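Side-chain contact in N-acetylmuramoyl-L-alanine amidase (Clostridium intestinale URNW, PDB 6SRT), which probably cleaves the amide bond between N-acetylmuramic acid and L-alanine in bacterial peptidoglycan, as a zinc-dependent endolysin: residues P56-I59 / D60-H63. Numbering follows the deposited sequence.
Sequences PQKI and DEIH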
loop_
_atom_site.group_PDB
_atom_site.type_symbol
_atom_site.label_atom_id
_atom_site.label_comp_id
_atom_site.label_asym_id
_atom_site.label_seq_id
_atom_site.Cartn_x
_atom_site.Cartn_y
_atom_site.Cartn_z
ATOM N N PRO A 56 8.700 7.087 -5.576
ATOM C CA PRO A 56 8.892 5.705 -5.195
ATOM C C PRO A 56 10.369 5.346 -5.029
ATOM O O PRO A 56 10.713 4.565 -4.160
ATOM C CB PRO A 56 8.157 4.894 -6.303
ATOM C CG PRO A 56 8.032 5.844 -7.471
ATOM C CD PRO A 56 7.962 7.209 -6.852
ATOM N N GLN A 57 11.244 5.960 -5.848
ATOM C CA GLN A 57 12.679 5.679 -5.704
ATOM C C GLN A 57 13.214 6.205 -4.360
ATOM O O GLN A 57 14.090 5.531 -3.748
ATOM C CB GLN A 57 13.454 6.281 -6.868
ATOM C CG GLN A 57 13.126 5.677 -8.234
ATOM C CD GLN A 57 11.959 6.293 -8.965
ATOM O OE1 GLN A 57 11.225 7.162 -8.416
ATOM N NE2 GLN A 57 11.826 5.950 -10.254
ATOM N N LYS A 58 12.717 7.339 -3.861
ATOM C CA LYS A 58 13.134 7.841 -2.543
ATOM C C LYS A 58 12.686 6.890 -1.448
ATOM O O LYS A 58 13.427 6.627 -0.516
ATOM C CB LYS A 58 12.611 9.259 -2.310
ATOM C CG LYS A 58 13.054 9.800 -0.979
ATOM C CD LYS A 58 14.533 10.171 -0.958
ATOM C CE LYS A 58 14.898 11.126 0.159
ATOM N NZ LYS A 58 16.372 11.207 0.241
ATOM N N ILE A 59 11.434 6.418 -1.533
ATOM C CA ILE A 59 10.957 5.424 -0.534
ATOM C C ILE A 59 11.880 4.196 -0.571
ATOM O O ILE A 59 12.263 3.686 0.465
ATOM C CB ILE A 59 9.483 5.081 -0.800
ATOM C CG1 ILE A 59 8.608 6.321 -0.600
ATOM C CG2 ILE A 59 9.096 3.998 0.130
ATOM C CD1 ILE A 59 7.139 6.071 -0.854
ATOM N N ASP A 60 12.199 3.745 -1.779
ATOM C CA ASP A 60 13.072 2.563 -1.917
ATOM C C ASP A 60 14.432 2.782 -1.253
ATOM O O ASP A 60 14.906 1.852 -0.549
ATOM C CB ASP A 60 13.232 2.283 -3.388
ATOM C CG ASP A 60 14.049 1.062 -3.684
ATOM O OD1 ASP A 60 13.535 -0.045 -3.462
ATOM O OD2 ASP A 60 15.212 1.211 -4.141
ATOM N N GLU A 61 14.983 3.980 -1.399
ATOM C CA GLU A 61 16.266 4.320 -0.754
ATOM C C GLU A 61 16.126 4.209 0.759
ATOM O O GLU A 61 17.004 3.666 1.447
ATOM C CB GLU A 61 16.734 5.696 -1.192
ATOM C CG GLU A 61 17.901 6.273 -0.448
ATOM C CD GLU A 61 18.116 7.732 -0.898
ATOM O OE1 GLU A 61 18.049 7.953 -2.107
ATOM O OE2 GLU A 61 18.102 8.606 -0.043
ATOM N N ILE A 62 15.106 4.848 1.307
ATOM C CA ILE A 62 14.901 4.778 2.788
ATOM C C ILE A 62 14.716 3.364 3.283
ATOM O O ILE A 62 15.252 2.968 4.300
ATOM C CB ILE A 62 13.733 5.712 3.161
ATOM C CG1 ILE A 62 14.049 7.163 2.790
ATOM C CG2 ILE A 62 13.332 5.536 4.634
ATOM C CD1 ILE A 62 12.862 8.042 2.927
ATOM N N HIS A 63 13.875 2.580 2.590
ATOM C CA HIS A 63 13.624 1.205 3.047
ATOM C C HIS A 63 14.908 0.378 2.986
ATOM O O HIS A 63 15.112 -0.505 3.828
ATOM C CB HIS A 63 12.451 0.667 2.251
ATOM C CG HIS A 63 11.140 1.221 2.736
ATOM N ND1 HIS A 63 9.927 0.801 2.241
ATOM C CD2 HIS A 63 10.856 2.176 3.643
ATOM C CE1 HIS A 63 9.004 1.506 2.852
ATOM N NE2 HIS A 63 9.513 2.355 3.704
HETATM O O HOH W 1 16.422 3.632 -4.844
HETATM O O HOH W 2 17.912 9.446 2.210
#
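Ile59 lays its CG2 methyl over one face of the His63 imidazole, one turn further along helix 56-65. The two side chains run side by side, and the CH-pi contact measures 3.9 Å from CG2 to the ring centroid, 19° off the ring normal; the methyl sits nearest CE1, at 3.7 Å. A chi1 of -64° puts CG1 beside the backbone N and leaves the CG2 branch facing the imidazole. ND1 is hydrogen-bonded by Gly72 N, NE2 bonds a glycerol, probably from the crystallisation liquor, and Tyr73 meets the ring edge-to-face.

The exposed flank carries a salt bridge. Lys58, bent at chi2, crosses the extended Glu61 so that NZ reaches OE2 at 3.1 Å, on the syn side but 30° out of the carboxylate plane. Asp60 turns to other partners, Ile71 N and Lys64, and a water links its OD2 to Gln57 O.

Backbone bonds are regular i to i+4, such as His63 N to Ile59 O at 2.9 Å. The helix is amphipathic: Lys58 and Glu61 are exposed, Pro56 and Ile59 pack on Tyr76 of strand 75-77, and His63 lies about 8 Å, side chain to side chain, from zinc ligand His47 of the Amidase_2 domain.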